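Long-range contacts in RNA polymerase II subunit B1 CTD phosphatase RTR1 (Saccharomyces cerevisiae, PDB 5C2Y), which dephosphorylates the C-terminal domain repeats of the largest RNA polymerase II subunit and regulates the polymerase during transcription: residues K22-S27 / V143-D148; L41-E46 / V69-L74; Y80-K85 / L162-L167; Q126-Q131 / F158-F163. All coordinates share one frame; numbering follows the deposited sequence.

Contact 1: K22-S27 / V143-D148; sequences KHRQLS and VHLFED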
# COMPACT_ATOMS: atom_id res chain seq x y z
N LYS A 22 23.25 6.95 -6.94
CA LYS A 22 24.70 6.94 -6.85
C LYS A 22 25.21 5.60 -6.32
O LYS A 22 26.22 5.09 -6.79
CB LYS A 22 25.18 8.08 -5.94
CG LYS A 22 26.69 8.17 -5.77
CD LYS A 22 27.38 8.42 -7.11
CE LYS A 22 28.85 8.80 -6.93
NZ LYS A 22 29.63 7.71 -6.29
N HIS A 23 24.51 5.02 -5.35
CA HIS A 23 24.98 3.77 -4.77
C HIS A 23 23.93 2.67 -4.76
O HIS A 23 22.74 2.94 -4.71
CB HIS A 23 25.48 4.02 -3.35
CG HIS A 23 26.75 4.81 -3.28
ND1 HIS A 23 27.98 4.28 -3.63
CD2 HIS A 23 26.99 6.08 -2.90
CE1 HIS A 23 28.92 5.20 -3.46
NE2 HIS A 23 28.34 6.30 -3.02
N ARG A 24 24.39 1.43 -4.81
CA ARG A 24 23.53 0.28 -4.62
C ARG A 24 23.04 0.24 -3.18
O ARG A 24 21.87 -0.08 -2.92
CB ARG A 24 24.27 -1.02 -4.97
CG ARG A 24 24.10 -1.47 -6.41
CD ARG A 24 24.71 -2.84 -6.69
NE ARG A 24 23.98 -3.93 -6.07
CZ ARG A 24 24.39 -4.58 -4.98
NH1 ARG A 24 25.54 -4.26 -4.40
NH2 ARG A 24 23.65 -5.57 -4.48
N GLN A 25 23.93 0.58 -2.25
CA GLN A 25 23.66 0.40 -0.82
C GLN A 25 23.32 1.69 -0.07
O GLN A 25 24.18 2.55 0.15
CB GLN A 25 24.85 -0.25 -0.16
CG GLN A 25 24.66 -0.51 1.30
CD GLN A 25 23.56 -1.49 1.54
OE1 GLN A 25 23.55 -2.57 0.95
NE2 GLN A 25 22.62 -1.12 2.41
N LEU A 26 22.06 1.78 0.37
CA LEU A 26 21.54 2.92 1.11
C LEU A 26 21.94 2.92 2.59
O LEU A 26 22.03 1.88 3.22
CB LEU A 26 20.01 2.95 1.03
CG LEU A 26 19.30 3.25 -0.28
CD1 LEU A 26 17.84 2.96 -0.10
CD2 LEU A 26 19.52 4.68 -0.73
N SER A 27 22.14 4.11 3.14
CA SER A 27 22.22 4.30 4.58
C SER A 27 20.84 4.15 5.25
O SER A 27 19.81 4.32 4.59
CB SER A 27 22.77 5.67 4.89
OG SER A 27 21.78 6.64 4.55
N VAL A 143 17.16 -2.03 -4.69
CA VAL A 143 15.74 -1.99 -5.10
C VAL A 143 15.25 -0.60 -5.46
O VAL A 143 14.11 -0.45 -5.86
CB VAL A 143 14.76 -2.51 -4.02
CG1 VAL A 143 15.12 -3.93 -3.59
CG2 VAL A 143 14.68 -1.56 -2.85
N HIS A 144 16.10 0.41 -5.32
CA HIS A 144 15.71 1.79 -5.58
C HIS A 144 16.31 2.30 -6.88
O HIS A 144 16.01 3.42 -7.32
CB HIS A 144 16.15 2.68 -4.43
CG HIS A 144 17.63 2.74 -4.26
ND1 HIS A 144 18.33 1.82 -3.51
CD2 HIS A 144 18.55 3.58 -4.77
CE1 HIS A 144 19.61 2.11 -3.55
NE2 HIS A 144 19.77 3.18 -4.31
N LEU A 145 17.16 1.48 -7.49
CA LEU A 145 17.89 1.86 -8.70
C LEU A 145 17.05 1.72 -9.96
O LEU A 145 16.47 0.66 -10.23
CB LEU A 145 19.17 1.03 -8.81
CG LEU A 145 20.19 1.27 -7.70
CD1 LEU A 145 21.29 0.22 -7.71
CD2 LEU A 145 20.78 2.68 -7.80
N PHE A 146 17.02 2.81 -10.73
CA PHE A 146 16.26 2.90 -11.99
C PHE A 146 16.69 1.83 -12.97
O PHE A 146 15.88 1.02 -13.40
CB PHE A 146 16.42 4.27 -12.62
CG PHE A 146 15.77 5.37 -11.85
CD1 PHE A 146 14.95 5.08 -10.78
CD2 PHE A 146 15.98 6.69 -12.19
CE1 PHE A 146 14.35 6.08 -10.06
CE2 PHE A 146 15.38 7.72 -11.48
CZ PHE A 146 14.56 7.41 -10.41
N GLU A 147 17.97 1.83 -13.33
CA GLU A 147 18.53 0.81 -14.18
C GLU A 147 19.16 -0.22 -13.25
O GLU A 147 20.37 -0.23 -13.03
CB GLU A 147 19.51 1.42 -15.19
CG GLU A 147 18.80 2.28 -16.21
CD GLU A 147 18.22 3.56 -15.62
OE1 GLU A 147 18.85 4.16 -14.72
OE2 GLU A 147 17.13 3.96 -16.07
N ASP A 148 18.31 -1.07 -12.68
CA ASP A 148 18.70 -2.02 -11.65
C ASP A 148 19.34 -3.24 -12.32
O ASP A 148 18.68 -3.94 -13.11
CB ASP A 148 17.47 -2.40 -10.82
CG ASP A 148 17.81 -3.18 -9.55
OD1 ASP A 148 19.01 -3.49 -9.31
OD2 ASP A 148 16.85 -3.44 -8.79
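After Lys22, the loop that leads into helix 28-42 brings main-chain oxygens to the edge of the His144 imidazole. His23 O accepts a hydrogen bond from His144 NE2 at 3.0 Å. The oxygen is close to the ring plane and the donor nearly on the C=O axis, yet the N-H...O angle of 135° marks a bent bond; Phe20 O is a second, weak acceptor of the same N-H. Arg24 O follows at the ring edge, 3.2 Å from His144 CE1, while the Arg24 and Leu145 side chains cross at about a right angle, Arg24 CG meeting Leu145 CD1 at 3.5 Å. Neither segment is helix or strand, so this is a loop-to-loop junction at one end of an all-helical fold, away from the zinc. Gln25 turns away and its OE1 bonds Thr141 OG1. Leu26 comes back tip to tip with His144, its CD2 4.0 Å from the ring centroid in a CH-pi contact, and Leu145 CG lies over the opposite face. An alanine in place of His144 would remove the donor to His23 O and the ring between Leu26 and Leu145, and would probably loosen the loop-to-loop packing. Ser27, at the N-cap of helix 28-42, donates from its backbone N to Glu30 OE1.

Contact 2: L41-E46 / V69-L74; sequences LLCDSE and VDERNL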
# COMPACT_ATOMS: atom_id res chain seq x y z
N LEU A 41 3.68 10.96 -0.69
CA LEU A 41 3.00 10.89 -1.97
C LEU A 41 1.63 10.19 -1.88
O LEU A 41 0.69 10.52 -2.60
CB LEU A 41 3.89 10.17 -2.98
CG LEU A 41 4.03 10.69 -4.40
CD1 LEU A 41 4.77 11.99 -4.42
CD2 LEU A 41 4.80 9.67 -5.21
N LEU A 42 1.51 9.23 -0.97
CA LEU A 42 0.31 8.42 -0.93
C LEU A 42 -0.64 8.73 0.21
O LEU A 42 -1.68 8.09 0.33
CB LEU A 42 0.68 6.94 -0.89
CG LEU A 42 1.20 6.34 -2.19
CD1 LEU A 42 1.14 4.84 -2.12
CD2 LEU A 42 0.39 6.82 -3.33
N CYS A 43 -0.29 9.69 1.06
CA CYS A 43 -1.08 9.94 2.27
C CYS A 43 -2.40 10.66 2.00
O CYS A 43 -3.38 10.44 2.71
CB CYS A 43 -0.27 10.73 3.30
SG CYS A 43 -0.01 12.51 2.94
N ASP A 44 -2.44 11.52 1.00
CA ASP A 44 -3.66 12.25 0.71
C ASP A 44 -4.15 11.99 -0.70
O ASP A 44 -5.20 12.50 -1.09
CB ASP A 44 -3.46 13.75 0.90
CG ASP A 44 -4.70 14.44 1.40
OD1 ASP A 44 -5.31 13.95 2.38
OD2 ASP A 44 -5.09 15.47 0.82
N SER A 45 -3.39 11.22 -1.45
CA SER A 45 -3.74 10.88 -2.81
C SER A 45 -3.61 9.37 -2.97
O SER A 45 -3.18 8.67 -2.06
CB SER A 45 -2.87 11.63 -3.81
OG SER A 45 -1.49 11.34 -3.64
N GLU A 46 -3.98 8.88 -4.14
CA GLU A 46 -4.09 7.45 -4.32
C GLU A 46 -3.17 6.95 -5.44
O GLU A 46 -2.68 7.72 -6.26
CB GLU A 46 -5.55 7.09 -4.61
CG GLU A 46 -6.10 7.90 -5.76
CD GLU A 46 -7.52 7.51 -6.17
OE1 GLU A 46 -8.47 8.20 -5.74
OE2 GLU A 46 -7.68 6.52 -6.93
N VAL A 69 -1.52 3.43 6.34
CA VAL A 69 -2.96 3.27 6.51
C VAL A 69 -3.48 4.22 7.56
O VAL A 69 -4.53 4.84 7.38
CB VAL A 69 -3.31 1.80 6.89
CG1 VAL A 69 -4.68 1.69 7.56
CG2 VAL A 69 -3.23 0.91 5.66
N ASP A 70 -2.72 4.36 8.65
CA ASP A 70 -3.05 5.31 9.70
C ASP A 70 -2.98 6.75 9.21
O ASP A 70 -3.86 7.56 9.51
CB ASP A 70 -2.13 5.10 10.91
CG ASP A 70 -2.44 3.81 11.64
OD1 ASP A 70 -3.60 3.36 11.57
OD2 ASP A 70 -1.54 3.22 12.28
N GLU A 71 -1.96 7.10 8.45
CA GLU A 71 -1.88 8.47 8.01
C GLU A 71 -2.90 8.79 6.91
O GLU A 71 -3.32 9.94 6.80
CB GLU A 71 -0.48 8.81 7.53
CG GLU A 71 -0.32 10.26 7.14
CD GLU A 71 1.12 10.66 7.04
OE1 GLU A 71 1.96 9.80 7.37
OE2 GLU A 71 1.40 11.81 6.64
N ARG A 72 -3.30 7.81 6.11
CA ARG A 72 -4.43 8.00 5.18
C ARG A 72 -5.71 8.31 5.95
O ARG A 72 -6.41 9.28 5.66
CB ARG A 72 -4.67 6.77 4.30
CG ARG A 72 -3.58 6.37 3.32
CD ARG A 72 -4.17 5.50 2.20
NE ARG A 72 -4.21 6.26 0.96
CZ ARG A 72 -5.21 6.23 0.10
NH1 ARG A 72 -6.26 5.48 0.34
NH2 ARG A 72 -5.15 6.97 -1.01
N ASN A 73 -6.02 7.45 6.92
CA ASN A 73 -7.19 7.60 7.76
C ASN A 73 -7.27 8.97 8.43
O ASN A 73 -8.34 9.57 8.54
CB ASN A 73 -7.21 6.52 8.83
CG ASN A 73 -7.66 5.17 8.30
OD1 ASN A 73 -7.47 4.14 8.95
ND2 ASN A 73 -8.25 5.16 7.11
N LEU A 74 -6.11 9.45 8.87
CA LEU A 74 -5.94 10.78 9.45
C LEU A 74 -6.32 11.88 8.47
O LEU A 74 -6.92 12.89 8.83
CB LEU A 74 -4.49 10.95 9.86
CG LEU A 74 -4.08 11.84 11.02
CD1 LEU A 74 -4.31 11.10 12.32
CD2 LEU A 74 -2.62 12.18 10.83
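The guanidinium of Arg72 bonds to the main chain around the C-terminal end of helix 28-42. Arg72 NE donates to Leu42 O at 3.2 Å with an N-H...O angle of 178°, the donor nearly along the C=O axis. Arg72 NH2 reaches Ser45 O at 2.8 Å and 160°. Both oxygens lie in the guanidinium plane, but the two carbonyls are met differently: NH2 stands above the carbonyl plane of Ser45 rather than on a lone pair. The remaining nitrogen, NH1, bonds Cys78 O and Cys83 O, so four carbonyl oxygens fix the position and rotation of the group. A bend at chi3 (108°) brings the tip round to them. Glu46 OE1 is 5.9 Å from Arg72 NH2, not in contact; the carbonyl dipoles, and perhaps the nearby zinc thiolates, probably offset the buried charge.

Outward from the arginine, Glu46 CB packs 3.6 Å from Arg72 NH2. The backbones come close as well, with Cys43 CA 4.8 Å from Arg72 CA and Cys43 O against the helix. Cys43 CB rests on the extended Glu71 chain, 3.9 Å from its CG. Helix 62-74 is thereby joined to the end of helix 28-42 beside the zinc, about 7 Å from the Arg72 side chain. Through Cys78 and Cys83, two ligands of that metal, Arg72 acts as a second-shell residue of the zinc site in the predicted RTR1-type finger.

Contact 3: Y80-K85 / L162-L167; sequences YPLCGK and LFEELL. With ZN (zinc ion), chain C.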
# COMPACT_ATOMS: atom_id res chain seq x y z
N TYR A 80 -6.70 1.62 2.02
CA TYR A 80 -6.12 0.98 0.84
C TYR A 80 -5.65 2.04 -0.15
O TYR A 80 -6.43 2.92 -0.52
CB TYR A 80 -7.16 0.06 0.20
CG TYR A 80 -6.66 -0.94 -0.84
CD1 TYR A 80 -5.54 -1.73 -0.60
CD2 TYR A 80 -7.35 -1.14 -2.02
CE1 TYR A 80 -5.12 -2.66 -1.52
CE2 TYR A 80 -6.93 -2.06 -2.95
CZ TYR A 80 -5.82 -2.82 -2.70
OH TYR A 80 -5.41 -3.74 -3.63
N PRO A 81 -4.38 1.98 -0.59
CA PRO A 81 -3.88 3.12 -1.38
C PRO A 81 -4.52 3.33 -2.76
O PRO A 81 -4.28 4.38 -3.35
CB PRO A 81 -2.38 2.82 -1.53
CG PRO A 81 -2.05 1.98 -0.35
CD PRO A 81 -3.29 1.12 -0.13
N LEU A 82 -5.33 2.39 -3.26
CA LEU A 82 -5.95 2.58 -4.58
C LEU A 82 -7.28 3.32 -4.45
O LEU A 82 -7.84 3.74 -5.45
CB LEU A 82 -6.17 1.24 -5.29
CG LEU A 82 -4.98 0.44 -5.84
CD1 LEU A 82 -5.36 -0.98 -6.20
CD2 LEU A 82 -4.38 1.10 -7.05
N CYS A 83 -7.76 3.48 -3.22
CA CYS A 83 -9.10 4.03 -2.99
C CYS A 83 -9.09 5.48 -2.58
O CYS A 83 -8.36 5.85 -1.67
CB CYS A 83 -9.82 3.24 -1.90
SG CYS A 83 -11.49 3.85 -1.57
N GLY A 84 -9.92 6.28 -3.23
CA GLY A 84 -10.03 7.70 -2.93
C GLY A 84 -11.24 8.05 -2.08
O GLY A 84 -11.49 9.22 -1.82
N LYS A 85 -12.00 7.05 -1.66
CA LYS A 85 -13.11 7.28 -0.75
C LYS A 85 -12.59 7.43 0.69
O LYS A 85 -11.41 7.20 0.98
CB LYS A 85 -14.11 6.13 -0.82
CG LYS A 85 -14.93 6.04 -2.10
CD LYS A 85 -15.53 4.63 -2.25
CE LYS A 85 -17.03 4.58 -2.04
NZ LYS A 85 -17.74 5.36 -3.11
N LEU A 162 -2.12 -8.91 -5.79
CA LEU A 162 -3.25 -8.19 -5.21
C LEU A 162 -4.43 -9.13 -5.05
O LEU A 162 -4.58 -10.08 -5.82
CB LEU A 162 -3.65 -6.99 -6.07
CG LEU A 162 -2.56 -5.96 -6.34
CD1 LEU A 162 -3.19 -4.66 -6.76
CD2 LEU A 162 -1.69 -5.77 -5.11
N PHE A 163 -5.27 -8.86 -4.06
CA PHE A 163 -6.40 -9.73 -3.79
C PHE A 163 -7.27 -9.76 -5.02
O PHE A 163 -7.71 -10.83 -5.45
CB PHE A 163 -7.18 -9.24 -2.57
CG PHE A 163 -8.35 -10.11 -2.21
CD1 PHE A 163 -8.29 -11.48 -2.34
CD2 PHE A 163 -9.51 -9.55 -1.70
CE1 PHE A 163 -9.38 -12.27 -1.99
CE2 PHE A 163 -10.59 -10.33 -1.36
CZ PHE A 163 -10.52 -11.68 -1.50
N GLU A 164 -7.46 -8.60 -5.62
CA GLU A 164 -8.37 -8.51 -6.75
C GLU A 164 -7.77 -9.16 -8.00
O GLU A 164 -8.48 -9.38 -8.96
CB GLU A 164 -8.78 -7.05 -7.00
CG GLU A 164 -7.65 -6.06 -7.14
CD GLU A 164 -7.10 -5.53 -5.82
OE1 GLU A 164 -7.17 -4.30 -5.59
OE2 GLU A 164 -6.57 -6.35 -5.03
N GLU A 165 -6.49 -9.50 -7.97
CA GLU A 165 -5.91 -10.31 -9.04
C GLU A 165 -6.36 -11.76 -8.90
O GLU A 165 -6.56 -12.45 -9.90
CB GLU A 165 -4.39 -10.26 -9.04
CG GLU A 165 -3.80 -8.90 -9.34
CD GLU A 165 -2.26 -8.90 -9.38
OE1 GLU A 165 -1.64 -9.84 -8.85
OE2 GLU A 165 -1.68 -7.95 -9.94
N LEU A 166 -6.51 -12.23 -7.67
CA LEU A 166 -6.96 -13.60 -7.48
C LEU A 166 -8.46 -13.74 -7.79
O LEU A 166 -8.88 -14.68 -8.44
CB LEU A 166 -6.66 -14.10 -6.06
CG LEU A 166 -5.19 -14.42 -5.74
CD1 LEU A 166 -5.13 -15.20 -4.45
CD2 LEU A 166 -4.46 -15.17 -6.86
N LEU A 167 -9.26 -12.80 -7.31
CA LEU A 167 -10.67 -12.78 -7.64
C LEU A 167 -10.93 -12.88 -9.14
O LEU A 167 -11.71 -13.72 -9.59
CB LEU A 167 -11.31 -11.51 -7.09
CG LEU A 167 -11.26 -11.40 -5.58
CD1 LEU A 167 -12.17 -10.27 -5.17
CD2 LEU A 167 -11.70 -12.71 -4.94
ZN ZN C . -11.90 2.14 -0.23
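A type I beta turn from Tyr80 to Cys83, closed by Cys83 N to Tyr80 O at 3.1 Å, faces the N-terminal end of helix 163-170, and since the nearest CA atoms, those of Leu82 and Leu162, are 11.1 Å apart, side chains alone bridge the gap. Tyr80 and Glu164 meet tip to tip: Tyr80 OH donates to Glu164 OE1 at 2.7 Å, on the syn lone pair. OE1 lies at the ring edge in its plane, with the carboxylate turned 37° from the ring. Glu164 gets there with CG between the backbone N and carbonyl carbon (chi1 52°) and a bend at chi2 (-84°); the hydroxyl donor would probably stabilise its ionised form. Leu82 CD1 packs loosely against Leu162 CD1 at 4.3 Å. A phenylalanine in place of Tyr80 would remove the hydroxyl and its bond to Glu164, and would probably weaken the tie between turn and helix. At the far end of the turn Cys83 SG binds zinc at 2.2 Å and accepts from Lys85 N. Cys78, Cys117 and His121 complete the site, and the Tyr80 ring meets that of His121. The contact joins a zinc-binding loop of the predicted RTR1-type finger to the C-terminal helical region.

Contact 4: Q126-Q131 / F158-F163; sequences QFYQVQ and FKVTLF. With SO4 (sulfate ion), chain D.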
# COMPACT_ATOMS: atom_id res chain seq x y z
N GLN A 126 -5.24 -5.85 3.55
CA GLN A 126 -4.60 -6.77 4.47
C GLN A 126 -3.91 -7.91 3.72
O GLN A 126 -2.83 -8.36 4.10
CB GLN A 126 -5.63 -7.30 5.48
CG GLN A 126 -5.16 -8.46 6.32
CD GLN A 126 -5.93 -8.57 7.62
OE1 GLN A 126 -6.83 -9.41 7.77
NE2 GLN A 126 -5.57 -7.73 8.59
N PHE A 127 -4.56 -8.38 2.65
CA PHE A 127 -4.00 -9.34 1.71
C PHE A 127 -2.67 -8.84 1.16
O PHE A 127 -1.69 -9.59 1.06
CB PHE A 127 -5.01 -9.55 0.58
CG PHE A 127 -4.67 -10.68 -0.35
CD1 PHE A 127 -3.89 -10.45 -1.49
CD2 PHE A 127 -5.17 -11.95 -0.13
CE1 PHE A 127 -3.60 -11.49 -2.37
CE2 PHE A 127 -4.90 -12.99 -1.01
CZ PHE A 127 -4.11 -12.76 -2.13
N TYR A 128 -2.63 -7.56 0.81
CA TYR A 128 -1.41 -6.90 0.36
C TYR A 128 -0.36 -6.87 1.45
O TYR A 128 0.77 -7.31 1.24
CB TYR A 128 -1.74 -5.47 -0.07
CG TYR A 128 -0.58 -4.64 -0.59
CD1 TYR A 128 -0.18 -4.73 -1.92
CD2 TYR A 128 0.08 -3.74 0.24
CE1 TYR A 128 0.87 -3.96 -2.40
CE2 TYR A 128 1.13 -2.97 -0.23
CZ TYR A 128 1.51 -3.08 -1.55
OH TYR A 128 2.55 -2.31 -2.03
N GLN A 129 -0.74 -6.38 2.62
CA GLN A 129 0.20 -6.13 3.70
C GLN A 129 0.99 -7.34 4.22
O GLN A 129 2.19 -7.24 4.51
CB GLN A 129 -0.55 -5.51 4.87
CG GLN A 129 0.35 -5.29 6.08
CD GLN A 129 -0.44 -4.96 7.31
OE1 GLN A 129 -1.50 -5.54 7.54
NE2 GLN A 129 0.05 -4.02 8.11
N VAL A 130 0.32 -8.49 4.34
CA VAL A 130 0.94 -9.66 4.94
C VAL A 130 1.95 -10.31 4.00
O VAL A 130 2.68 -11.22 4.38
CB VAL A 130 -0.13 -10.70 5.32
CG1 VAL A 130 -1.12 -10.10 6.33
CG2 VAL A 130 -0.87 -11.17 4.09
N GLN A 131 2.01 -9.83 2.76
CA GLN A 131 2.99 -10.33 1.81
C GLN A 131 4.25 -9.49 1.80
O GLN A 131 5.20 -9.80 1.07
CB GLN A 131 2.41 -10.34 0.40
CG GLN A 131 1.21 -11.20 0.21
CD GLN A 131 0.73 -11.13 -1.23
OE1 GLN A 131 1.52 -11.35 -2.16
NE2 GLN A 131 -0.55 -10.78 -1.42
N PHE A 158 10.22 -9.31 -4.44
CA PHE A 158 9.27 -8.40 -3.82
C PHE A 158 7.98 -8.36 -4.61
O PHE A 158 7.22 -7.40 -4.52
CB PHE A 158 9.90 -7.02 -3.69
CG PHE A 158 11.09 -7.00 -2.78
CD1 PHE A 158 10.93 -7.27 -1.43
CD2 PHE A 158 12.35 -6.76 -3.28
CE1 PHE A 158 12.02 -7.28 -0.58
CE2 PHE A 158 13.45 -6.76 -2.44
CZ PHE A 158 13.28 -7.03 -1.08
N LYS A 159 7.74 -9.43 -5.37
CA LYS A 159 6.44 -9.69 -5.96
C LYS A 159 5.35 -9.60 -4.91
O LYS A 159 5.49 -10.15 -3.80
CB LYS A 159 6.41 -11.08 -6.61
CG LYS A 159 5.09 -11.45 -7.27
CD LYS A 159 5.27 -12.62 -8.24
CE LYS A 159 3.99 -12.84 -9.03
NZ LYS A 159 4.21 -12.66 -10.49
N VAL A 160 4.29 -8.89 -5.27
CA VAL A 160 3.09 -8.80 -4.46
C VAL A 160 1.93 -9.15 -5.37
O VAL A 160 1.87 -8.66 -6.49
CB VAL A 160 2.89 -7.39 -3.85
CG1 VAL A 160 1.65 -7.35 -3.02
CG2 VAL A 160 4.07 -7.02 -2.97
N THR A 161 1.05 -10.03 -4.92
CA THR A 161 -0.17 -10.36 -5.65
C THR A 161 -1.35 -9.65 -5.01
O THR A 161 -1.56 -9.76 -3.81
CB THR A 161 -0.45 -11.89 -5.65
OG1 THR A 161 0.55 -12.59 -6.40
CG2 THR A 161 -1.80 -12.17 -6.25
N LEU A 162 -2.12 -8.91 -5.79
CA LEU A 162 -3.25 -8.19 -5.21
C LEU A 162 -4.43 -9.13 -5.05
O LEU A 162 -4.58 -10.08 -5.82
CB LEU A 162 -3.65 -6.99 -6.07
CG LEU A 162 -2.56 -5.96 -6.34
CD1 LEU A 162 -3.19 -4.66 -6.76
CD2 LEU A 162 -1.69 -5.77 -5.11
N PHE A 163 -5.27 -8.86 -4.06
CA PHE A 163 -6.40 -9.73 -3.79
C PHE A 163 -7.27 -9.76 -5.02
O PHE A 163 -7.71 -10.83 -5.45
CB PHE A 163 -7.18 -9.24 -2.57
CG PHE A 163 -8.35 -10.11 -2.21
CD1 PHE A 163 -8.29 -11.48 -2.34
CD2 PHE A 163 -9.51 -9.55 -1.70
CE1 PHE A 163 -9.38 -12.27 -1.99
CE2 PHE A 163 -10.59 -10.33 -1.36
CZ PHE A 163 -10.52 -11.68 -1.50
S SO4 D . 3.55 -8.83 -11.84
O1 SO4 D . 2.26 -8.94 -12.50
O2 SO4 D . 3.48 -9.43 -10.51
O3 SO4 D . 3.91 -7.41 -11.74
O4 SO4 D . 4.59 -9.51 -12.61
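Phe127 and Tyr128 of helix 119-129 and Gln131 just after it meet the chain at 158-163, extended from Lys159 to Leu162, in three different ways. Phe127 lies across the main chain just ahead of helix 163-170. Its ring takes Phe163 CA over one face, 3.8 Å from the centroid and 25° off the normal in a CH-pi contact, and its CE1 edge is directed at Thr161 O. Phe127 and Phe163 cross at about a right angle as side chains, but their rings are set obliquely, with centroids 5.2 Å apart and planes at 36°.

Tyr128 runs alongside Leu162, whose CD2 lies at the ring edge 3.7 Å from Tyr128 CD1, and crosses Val160 at about a right angle, where Val160 CG1 approaches the same CD1 at 3.4 Å. Its hydroxyl passes beyond both to bond Leu53 O.

Gln131 is extended beyond CG and turns its amide to Thr161. Thr161 N donates to Gln131 OE1 at 3.1 Å and 177°, while Gln131 NE2 donates to Thr161 O at 2.8 Å; both bonds use carbonyl lone pairs. NE2 also donates to Phe127 O at 3.0 Å, from above that carbonyl plane, so three bonds fix the amide flip. With N-H and C=O of one residue both paired, Gln131 binds Thr161 much as a strand backbone would, in a protein without sheet. The arrangement docks the linker between helix 151-157 and helix 163-170 on helix 119-129 of the predicted RTR1-type zinc finger.

From the N terminus, residues 22-27 open contact 1, which closes at 143-148 and thus encloses contact 2. Contact 2 closes a short loop, joining the end of helix 28-42 to helix 62-74. In series after it, 80-85 opens contact 3 and 126-131 opens contact 4; both end on overlapping residues around the start of helix 163-170, sharing Leu162 and Phe163, and both cross contact 1. Contacts 2 and 3 meet beside the zinc through Arg72 and the 80-85 loop. Contacts 3 and 4 touch through Leu166 and Phe127. Contact 1 lies remote, its centre 28 Å from that of contact 3, but Val143 packs on Phe158 of contact 4.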